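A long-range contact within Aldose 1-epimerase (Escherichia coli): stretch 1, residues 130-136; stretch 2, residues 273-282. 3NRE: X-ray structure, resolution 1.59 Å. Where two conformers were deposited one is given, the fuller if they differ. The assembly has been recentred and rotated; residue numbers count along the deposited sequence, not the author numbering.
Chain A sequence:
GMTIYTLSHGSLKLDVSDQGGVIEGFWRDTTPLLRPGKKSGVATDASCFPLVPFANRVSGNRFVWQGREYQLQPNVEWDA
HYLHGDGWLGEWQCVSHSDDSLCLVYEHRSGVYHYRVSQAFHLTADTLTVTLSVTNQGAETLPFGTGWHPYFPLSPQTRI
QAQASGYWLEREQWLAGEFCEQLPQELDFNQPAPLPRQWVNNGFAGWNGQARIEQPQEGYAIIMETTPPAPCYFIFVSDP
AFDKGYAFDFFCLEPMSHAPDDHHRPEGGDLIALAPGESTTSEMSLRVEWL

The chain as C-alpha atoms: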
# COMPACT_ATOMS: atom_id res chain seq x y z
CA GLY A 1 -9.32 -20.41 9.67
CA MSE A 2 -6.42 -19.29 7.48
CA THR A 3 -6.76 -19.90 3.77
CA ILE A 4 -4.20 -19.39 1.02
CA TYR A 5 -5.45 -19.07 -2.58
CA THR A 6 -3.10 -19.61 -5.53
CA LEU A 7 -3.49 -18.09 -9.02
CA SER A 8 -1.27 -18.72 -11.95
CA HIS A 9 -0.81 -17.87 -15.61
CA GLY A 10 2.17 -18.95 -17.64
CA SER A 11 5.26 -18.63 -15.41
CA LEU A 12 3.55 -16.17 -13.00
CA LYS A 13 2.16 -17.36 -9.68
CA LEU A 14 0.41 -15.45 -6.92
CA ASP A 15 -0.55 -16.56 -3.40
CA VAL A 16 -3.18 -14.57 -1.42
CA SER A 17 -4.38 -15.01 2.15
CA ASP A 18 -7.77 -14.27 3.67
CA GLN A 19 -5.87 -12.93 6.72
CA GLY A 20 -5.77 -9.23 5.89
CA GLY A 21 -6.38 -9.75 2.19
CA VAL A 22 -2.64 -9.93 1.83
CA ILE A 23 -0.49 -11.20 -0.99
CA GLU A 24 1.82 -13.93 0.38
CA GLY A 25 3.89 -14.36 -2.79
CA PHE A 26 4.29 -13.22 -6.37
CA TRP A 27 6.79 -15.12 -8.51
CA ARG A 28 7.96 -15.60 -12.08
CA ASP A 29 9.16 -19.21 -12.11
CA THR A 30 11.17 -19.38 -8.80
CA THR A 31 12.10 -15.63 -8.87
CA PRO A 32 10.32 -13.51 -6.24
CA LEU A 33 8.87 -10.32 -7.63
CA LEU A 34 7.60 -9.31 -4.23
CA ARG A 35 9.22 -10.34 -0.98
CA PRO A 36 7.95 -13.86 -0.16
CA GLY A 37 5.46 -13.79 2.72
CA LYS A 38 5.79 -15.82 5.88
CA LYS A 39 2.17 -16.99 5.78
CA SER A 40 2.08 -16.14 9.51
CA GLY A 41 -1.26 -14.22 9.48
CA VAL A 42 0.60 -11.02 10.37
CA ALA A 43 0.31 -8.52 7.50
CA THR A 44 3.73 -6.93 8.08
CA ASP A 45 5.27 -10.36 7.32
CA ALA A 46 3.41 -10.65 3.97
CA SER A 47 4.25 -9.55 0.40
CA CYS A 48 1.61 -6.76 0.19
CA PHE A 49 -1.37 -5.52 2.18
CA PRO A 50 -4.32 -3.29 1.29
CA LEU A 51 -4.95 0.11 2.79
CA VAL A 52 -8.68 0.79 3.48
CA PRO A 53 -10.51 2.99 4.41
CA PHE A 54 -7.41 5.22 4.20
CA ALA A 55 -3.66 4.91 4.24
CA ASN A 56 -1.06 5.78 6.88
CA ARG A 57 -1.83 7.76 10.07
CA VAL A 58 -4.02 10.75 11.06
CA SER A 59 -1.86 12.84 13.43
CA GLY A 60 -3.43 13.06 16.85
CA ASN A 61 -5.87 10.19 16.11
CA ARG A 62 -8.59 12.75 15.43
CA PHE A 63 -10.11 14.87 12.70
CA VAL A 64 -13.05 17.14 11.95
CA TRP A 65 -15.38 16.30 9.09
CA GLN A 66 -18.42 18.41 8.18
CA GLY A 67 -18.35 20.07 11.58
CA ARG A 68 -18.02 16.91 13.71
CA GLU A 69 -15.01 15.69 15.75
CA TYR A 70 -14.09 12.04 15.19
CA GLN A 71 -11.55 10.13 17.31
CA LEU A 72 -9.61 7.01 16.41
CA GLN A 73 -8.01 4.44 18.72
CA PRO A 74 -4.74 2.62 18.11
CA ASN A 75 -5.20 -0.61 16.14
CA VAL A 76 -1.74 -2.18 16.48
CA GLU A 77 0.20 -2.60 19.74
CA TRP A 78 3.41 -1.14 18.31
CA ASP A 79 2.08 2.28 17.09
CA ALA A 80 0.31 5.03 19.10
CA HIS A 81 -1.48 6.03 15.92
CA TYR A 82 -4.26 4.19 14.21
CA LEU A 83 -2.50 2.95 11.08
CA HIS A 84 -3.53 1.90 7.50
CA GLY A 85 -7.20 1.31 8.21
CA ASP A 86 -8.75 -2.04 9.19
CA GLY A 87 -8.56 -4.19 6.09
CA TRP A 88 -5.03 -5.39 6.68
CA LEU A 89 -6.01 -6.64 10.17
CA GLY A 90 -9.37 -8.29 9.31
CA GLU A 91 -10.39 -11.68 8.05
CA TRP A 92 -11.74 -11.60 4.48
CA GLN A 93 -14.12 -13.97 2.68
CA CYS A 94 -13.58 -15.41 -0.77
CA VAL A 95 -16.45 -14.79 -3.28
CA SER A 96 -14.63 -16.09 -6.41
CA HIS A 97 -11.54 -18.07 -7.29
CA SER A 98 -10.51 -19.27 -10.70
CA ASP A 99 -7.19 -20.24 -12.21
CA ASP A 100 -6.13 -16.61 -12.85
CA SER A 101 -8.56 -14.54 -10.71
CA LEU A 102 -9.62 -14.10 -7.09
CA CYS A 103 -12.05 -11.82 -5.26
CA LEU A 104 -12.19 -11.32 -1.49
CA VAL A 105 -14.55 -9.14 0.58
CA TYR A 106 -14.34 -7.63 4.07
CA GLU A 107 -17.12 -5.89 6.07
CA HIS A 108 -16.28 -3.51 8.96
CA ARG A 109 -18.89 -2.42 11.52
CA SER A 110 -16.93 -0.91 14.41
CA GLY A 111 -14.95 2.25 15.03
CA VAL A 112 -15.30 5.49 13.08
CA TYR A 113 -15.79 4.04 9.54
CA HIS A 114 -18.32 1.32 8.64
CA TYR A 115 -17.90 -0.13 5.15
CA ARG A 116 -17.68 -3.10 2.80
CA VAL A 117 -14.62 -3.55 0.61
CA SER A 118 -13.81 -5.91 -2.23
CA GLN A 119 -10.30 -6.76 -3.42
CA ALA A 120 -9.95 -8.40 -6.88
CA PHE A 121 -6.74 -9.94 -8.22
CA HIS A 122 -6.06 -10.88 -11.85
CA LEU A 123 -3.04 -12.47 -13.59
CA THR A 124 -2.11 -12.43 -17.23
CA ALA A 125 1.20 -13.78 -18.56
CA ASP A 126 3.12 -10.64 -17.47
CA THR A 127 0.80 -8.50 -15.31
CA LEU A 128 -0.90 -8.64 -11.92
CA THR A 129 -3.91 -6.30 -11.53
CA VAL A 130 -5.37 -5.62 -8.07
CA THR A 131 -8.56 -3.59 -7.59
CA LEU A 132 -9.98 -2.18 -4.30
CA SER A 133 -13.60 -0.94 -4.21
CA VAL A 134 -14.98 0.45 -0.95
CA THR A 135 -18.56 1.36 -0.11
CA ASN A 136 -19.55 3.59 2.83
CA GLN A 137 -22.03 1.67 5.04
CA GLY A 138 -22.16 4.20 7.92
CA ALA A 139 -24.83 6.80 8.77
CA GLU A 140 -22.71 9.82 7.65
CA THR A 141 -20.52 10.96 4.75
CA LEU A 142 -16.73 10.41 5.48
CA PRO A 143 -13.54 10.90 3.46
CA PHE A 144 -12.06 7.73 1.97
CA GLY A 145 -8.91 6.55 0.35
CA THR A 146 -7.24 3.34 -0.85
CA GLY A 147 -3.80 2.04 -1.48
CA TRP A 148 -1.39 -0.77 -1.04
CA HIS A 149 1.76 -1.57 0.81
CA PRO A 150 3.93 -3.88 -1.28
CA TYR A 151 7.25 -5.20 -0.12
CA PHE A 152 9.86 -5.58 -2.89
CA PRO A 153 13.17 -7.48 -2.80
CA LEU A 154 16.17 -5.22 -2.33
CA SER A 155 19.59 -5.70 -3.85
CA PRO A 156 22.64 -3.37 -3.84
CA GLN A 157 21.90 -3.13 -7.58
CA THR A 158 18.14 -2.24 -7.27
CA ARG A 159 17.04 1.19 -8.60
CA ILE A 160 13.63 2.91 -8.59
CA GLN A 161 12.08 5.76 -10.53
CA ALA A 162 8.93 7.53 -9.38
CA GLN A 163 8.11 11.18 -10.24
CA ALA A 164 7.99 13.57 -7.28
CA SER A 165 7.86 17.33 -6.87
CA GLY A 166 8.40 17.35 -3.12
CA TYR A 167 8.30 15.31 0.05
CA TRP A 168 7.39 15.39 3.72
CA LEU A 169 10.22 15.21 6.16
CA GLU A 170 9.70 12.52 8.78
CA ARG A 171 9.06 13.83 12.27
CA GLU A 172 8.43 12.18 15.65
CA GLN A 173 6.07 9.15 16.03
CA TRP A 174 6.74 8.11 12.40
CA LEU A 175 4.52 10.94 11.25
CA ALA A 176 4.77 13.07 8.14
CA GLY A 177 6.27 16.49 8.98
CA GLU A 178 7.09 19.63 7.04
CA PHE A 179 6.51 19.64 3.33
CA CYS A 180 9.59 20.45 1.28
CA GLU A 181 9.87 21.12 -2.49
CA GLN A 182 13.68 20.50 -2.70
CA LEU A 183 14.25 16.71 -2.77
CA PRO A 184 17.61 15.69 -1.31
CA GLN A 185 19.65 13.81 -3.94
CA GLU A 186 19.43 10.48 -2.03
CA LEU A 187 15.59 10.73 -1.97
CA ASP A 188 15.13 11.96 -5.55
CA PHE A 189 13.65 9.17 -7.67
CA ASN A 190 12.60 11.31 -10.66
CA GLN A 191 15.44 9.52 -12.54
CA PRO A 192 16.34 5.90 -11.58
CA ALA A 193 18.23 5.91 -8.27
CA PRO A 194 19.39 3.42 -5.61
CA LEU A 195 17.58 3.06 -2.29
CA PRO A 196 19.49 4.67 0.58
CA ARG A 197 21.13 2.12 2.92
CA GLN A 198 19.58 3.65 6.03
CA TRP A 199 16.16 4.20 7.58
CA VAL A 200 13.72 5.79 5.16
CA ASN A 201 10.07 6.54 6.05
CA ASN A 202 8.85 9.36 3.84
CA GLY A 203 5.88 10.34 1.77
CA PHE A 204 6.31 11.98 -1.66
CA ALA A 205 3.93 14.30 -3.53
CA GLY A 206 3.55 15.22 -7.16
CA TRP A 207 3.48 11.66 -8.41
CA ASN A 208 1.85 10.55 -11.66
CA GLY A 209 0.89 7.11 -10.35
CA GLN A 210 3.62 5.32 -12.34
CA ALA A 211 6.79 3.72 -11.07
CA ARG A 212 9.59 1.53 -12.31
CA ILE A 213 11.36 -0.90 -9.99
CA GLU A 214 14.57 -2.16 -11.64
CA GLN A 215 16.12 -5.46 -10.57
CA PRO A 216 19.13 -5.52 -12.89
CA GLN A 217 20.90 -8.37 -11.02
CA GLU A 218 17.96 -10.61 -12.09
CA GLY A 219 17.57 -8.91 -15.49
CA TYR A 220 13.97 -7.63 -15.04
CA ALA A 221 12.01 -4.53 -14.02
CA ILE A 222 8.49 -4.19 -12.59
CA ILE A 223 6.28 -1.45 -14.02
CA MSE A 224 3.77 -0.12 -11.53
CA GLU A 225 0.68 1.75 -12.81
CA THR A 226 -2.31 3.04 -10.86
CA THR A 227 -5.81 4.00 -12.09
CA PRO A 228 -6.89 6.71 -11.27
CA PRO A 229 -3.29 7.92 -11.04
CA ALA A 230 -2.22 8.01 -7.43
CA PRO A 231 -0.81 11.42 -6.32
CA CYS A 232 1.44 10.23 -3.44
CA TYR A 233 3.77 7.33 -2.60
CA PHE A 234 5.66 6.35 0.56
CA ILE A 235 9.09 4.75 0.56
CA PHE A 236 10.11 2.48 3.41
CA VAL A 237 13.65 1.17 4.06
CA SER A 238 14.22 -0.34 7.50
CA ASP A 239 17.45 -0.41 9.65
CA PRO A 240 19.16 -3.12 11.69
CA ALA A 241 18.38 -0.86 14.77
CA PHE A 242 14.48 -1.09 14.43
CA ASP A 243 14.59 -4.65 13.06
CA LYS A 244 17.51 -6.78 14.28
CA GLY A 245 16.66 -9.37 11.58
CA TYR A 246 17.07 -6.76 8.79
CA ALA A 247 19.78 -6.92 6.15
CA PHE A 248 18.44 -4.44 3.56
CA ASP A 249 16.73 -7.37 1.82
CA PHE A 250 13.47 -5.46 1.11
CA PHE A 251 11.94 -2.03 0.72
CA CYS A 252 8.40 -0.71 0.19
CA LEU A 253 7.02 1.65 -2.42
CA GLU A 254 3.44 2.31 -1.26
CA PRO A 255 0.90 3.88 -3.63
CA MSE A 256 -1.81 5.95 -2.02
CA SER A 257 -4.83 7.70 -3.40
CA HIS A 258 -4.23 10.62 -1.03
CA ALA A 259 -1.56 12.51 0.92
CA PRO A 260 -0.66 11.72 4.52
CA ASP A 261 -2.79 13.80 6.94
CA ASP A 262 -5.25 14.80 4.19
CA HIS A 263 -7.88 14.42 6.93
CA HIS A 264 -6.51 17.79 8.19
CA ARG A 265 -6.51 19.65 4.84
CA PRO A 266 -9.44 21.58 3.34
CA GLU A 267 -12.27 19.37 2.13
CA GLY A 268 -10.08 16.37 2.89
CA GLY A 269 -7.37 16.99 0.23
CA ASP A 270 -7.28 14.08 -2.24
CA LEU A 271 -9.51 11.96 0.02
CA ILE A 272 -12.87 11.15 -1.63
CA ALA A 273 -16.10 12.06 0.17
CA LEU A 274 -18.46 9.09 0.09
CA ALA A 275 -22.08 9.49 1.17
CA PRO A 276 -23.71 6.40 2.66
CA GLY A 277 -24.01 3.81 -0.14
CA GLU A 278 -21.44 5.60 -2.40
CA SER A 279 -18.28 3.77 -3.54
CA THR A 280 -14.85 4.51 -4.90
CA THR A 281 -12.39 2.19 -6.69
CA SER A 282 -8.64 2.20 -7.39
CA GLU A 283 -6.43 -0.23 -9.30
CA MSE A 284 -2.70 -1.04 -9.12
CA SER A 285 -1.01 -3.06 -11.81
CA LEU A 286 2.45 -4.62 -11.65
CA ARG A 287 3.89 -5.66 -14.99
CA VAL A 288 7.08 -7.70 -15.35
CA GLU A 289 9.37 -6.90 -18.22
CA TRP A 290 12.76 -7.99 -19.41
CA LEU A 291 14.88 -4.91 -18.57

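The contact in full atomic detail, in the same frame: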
# COMPACT_ATOMS: atom_id res chain seq x y z
N VAL A 130 -4.68 -5.55 -9.35
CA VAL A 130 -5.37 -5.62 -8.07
C VAL A 130 -6.27 -4.39 -7.98
O VAL A 130 -5.83 -3.30 -8.30
CB VAL A 130 -4.39 -5.59 -6.87
CG1 VAL A 130 -5.19 -5.79 -5.59
CG2 VAL A 130 -3.25 -6.67 -6.99
N THR A 131 -7.53 -4.61 -7.62
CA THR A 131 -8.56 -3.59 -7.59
C THR A 131 -9.23 -3.56 -6.19
O THR A 131 -9.71 -4.60 -5.70
CB THR A 131 -9.58 -3.93 -8.72
OG1 THR A 131 -8.89 -4.00 -9.98
CG2 THR A 131 -10.77 -2.94 -8.81
N LEU A 132 -9.25 -2.39 -5.54
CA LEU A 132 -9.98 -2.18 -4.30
C LEU A 132 -11.18 -1.28 -4.57
O LEU A 132 -11.01 -0.23 -5.21
CB LEU A 132 -9.08 -1.50 -3.27
CG LEU A 132 -8.11 -2.33 -2.42
CD1 LEU A 132 -7.16 -1.35 -1.78
CD2 LEU A 132 -8.88 -3.22 -1.38
N SER A 133 -12.37 -1.69 -4.11
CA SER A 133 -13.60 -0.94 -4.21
C SER A 133 -14.25 -0.92 -2.84
O SER A 133 -14.52 -1.99 -2.27
CB SER A 133 -14.58 -1.56 -5.22
OG SER A 133 -13.93 -1.80 -6.46
N VAL A 134 -14.52 0.29 -2.32
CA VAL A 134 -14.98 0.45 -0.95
C VAL A 134 -16.26 1.23 -0.95
O VAL A 134 -16.36 2.22 -1.68
CB VAL A 134 -13.89 1.12 -0.05
CG1 VAL A 134 -13.42 2.47 -0.60
CG2 VAL A 134 -14.38 1.30 1.40
N THR A 135 -17.24 0.74 -0.19
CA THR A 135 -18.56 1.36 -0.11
C THR A 135 -18.81 1.81 1.32
O THR A 135 -18.70 1.01 2.25
CB THR A 135 -19.65 0.33 -0.46
OG1 THR A 135 -19.39 -0.22 -1.77
CG2 THR A 135 -21.06 0.96 -0.43
N ASN A 136 -19.20 3.08 1.50
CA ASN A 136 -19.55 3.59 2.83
C ASN A 136 -20.89 2.95 3.27
O ASN A 136 -21.91 3.04 2.57
CB ASN A 136 -19.64 5.13 2.83
CG ASN A 136 -19.85 5.72 4.24
OD1 ASN A 136 -19.85 4.98 5.23
ND2 ASN A 136 -20.07 7.01 4.32
N ALA A 273 -14.90 12.04 -0.70
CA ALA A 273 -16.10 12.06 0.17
C ALA A 273 -17.14 11.09 -0.34
O ALA A 273 -17.61 11.23 -1.48
CB ALA A 273 -16.71 13.48 0.24
N LEU A 274 -17.50 10.12 0.48
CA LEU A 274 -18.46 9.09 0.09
C LEU A 274 -19.67 9.21 0.98
O LEU A 274 -19.54 9.04 2.20
CB LEU A 274 -17.86 7.67 0.26
CG LEU A 274 -16.75 7.23 -0.69
CD1 LEU A 274 -16.35 5.71 -0.46
CD2 LEU A 274 -17.11 7.55 -2.17
N ALA A 275 -20.84 9.50 0.40
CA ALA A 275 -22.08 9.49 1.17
C ALA A 275 -22.41 8.04 1.48
O ALA A 275 -21.88 7.11 0.82
CB ALA A 275 -23.24 10.18 0.39
N PRO A 276 -23.26 7.79 2.48
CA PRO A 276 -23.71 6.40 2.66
C PRO A 276 -24.24 5.75 1.37
O PRO A 276 -25.05 6.35 0.65
CB PRO A 276 -24.85 6.54 3.68
CG PRO A 276 -24.51 7.72 4.43
CD PRO A 276 -23.95 8.69 3.42
N GLY A 277 -23.77 4.53 1.10
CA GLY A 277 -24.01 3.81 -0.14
C GLY A 277 -23.16 4.17 -1.35
O GLY A 277 -23.25 3.48 -2.37
N GLU A 278 -22.37 5.24 -1.30
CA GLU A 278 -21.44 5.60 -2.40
C GLU A 278 -20.12 4.81 -2.34
O GLU A 278 -19.69 4.43 -1.26
CB GLU A 278 -21.14 7.11 -2.42
CG GLU A 278 -21.84 7.90 -3.53
CD GLU A 278 -21.84 9.40 -3.29
OE1 GLU A 278 -21.06 9.88 -2.42
OE2 GLU A 278 -22.60 10.11 -3.99
N SER A 279 -19.50 4.57 -3.50
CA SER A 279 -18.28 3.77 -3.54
C SER A 279 -17.17 4.48 -4.28
O SER A 279 -17.42 5.37 -5.09
CB SER A 279 -18.57 2.46 -4.28
OG SER A 279 -19.64 1.75 -3.68
N THR A 280 -15.95 4.08 -4.05
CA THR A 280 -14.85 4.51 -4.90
C THR A 280 -13.93 3.30 -5.14
O THR A 280 -13.93 2.38 -4.32
CB THR A 280 -14.07 5.69 -4.33
OG1 THR A 280 -13.17 6.17 -5.34
CG2 THR A 280 -13.27 5.30 -3.08
N THR A 281 -13.20 3.32 -6.26
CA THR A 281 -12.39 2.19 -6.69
C THR A 281 -11.02 2.69 -7.14
O THR A 281 -10.89 3.78 -7.70
CB THR A 281 -13.08 1.42 -7.86
OG1 THR A 281 -14.38 0.97 -7.45
CG2 THR A 281 -12.24 0.23 -8.30
N SER A 282 -9.98 1.91 -6.85
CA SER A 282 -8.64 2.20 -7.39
C SER A 282 -8.04 0.89 -7.86
O SER A 282 -8.42 -0.14 -7.36
CB SER A 282 -7.72 2.87 -6.37
OG SER A 282 -7.53 2.08 -5.24

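Residues 130-136 and 279-282 are neighbouring antiparallel strands: their axes approach to 4.7 Å and their N-to-C directions differ by 167°. The hydrogen-bonded pairs fix the register. Leu 132 N donates to Ser 282 O at 3.0 Å and Ser 282 N to Leu 132 O at 2.9 Å; Val 134 N to Thr 280 O and Thr 280 N to Val 134 O are both 3.0 Å. Between them the non-hydrogen-bonded pairs draw in to a CA-CA distance of 4.2 Å, for Ser 133 CA with Thr 281 CA and for Thr 135 CA with Ser 279 CA. The same carbonyls receive CA-H...O contacts, the shortest from Ser 279 CA to Val 134 O at 3.1 Å.

Alternation sorts the side chains onto two faces. On one, Ser 133, Thr 135, Ser 279 and Thr 281 all adopt chi1 near -55° (m), and each cross-strand pair joins its hydroxyls: Ser 133 OG to Thr 281 OG1 at 3.0 Å and Thr 135 OG1 to Ser 279 OG at 2.8 Å. Either oxygen of each pair could be the donor. Short hydroxyl side chains suit these close pairs, since each oxygen lies one bond beyond CB and spans the gap without a long chain. Thr 131 (m, -57°) extends this side with a methyl contact, its CG2 lying 3.5 Å from Thr 281 CG2.

The other face carries Leu 132, Val 134, Thr 280 and Ser 282. Val 134, chi1 56° (p), places CG1 3.8 Å from Thr 280 CG2, and Thr 280 in t (-170°) brings that methyl to the meeting. Leu 274, m with chi2 t, adds CD1 at 4.4 Å from Val 134 CG1, a loose apolar contact. Buried Ser 282 (p, 59°) has its OG hydrogen-bonded elsewhere in the structure.

Asn 136 has the largest covered area, 94 Å² of the 562 Å² buried in total. Its backbone closes the ladder at the turn: Asn 136 N donates to Glu 278 O at 3.1 Å, and Gly 277 N to Asn 136 O at 2.8 Å. With CB directed toward the second stretch and chi1 at -174° (t), its amide reaches past the turn, where ND2 donates to Leu 274 O at 3.0 Å and 160°.

The type II turn from Ala 275 to Glu 278 is closed by Glu 278 N to Ala 275 O, 2.9 Å. Gly 277 suits its third position, because phi of 81° favours glycine. Glu 278, with chi1 off-well at -105° and chi2 extended at 164° (t), runs out toward the start of the turn, where OE1 accepts from Ala 275 N at 2.9 Å and 170°, a second link between the turn's ends.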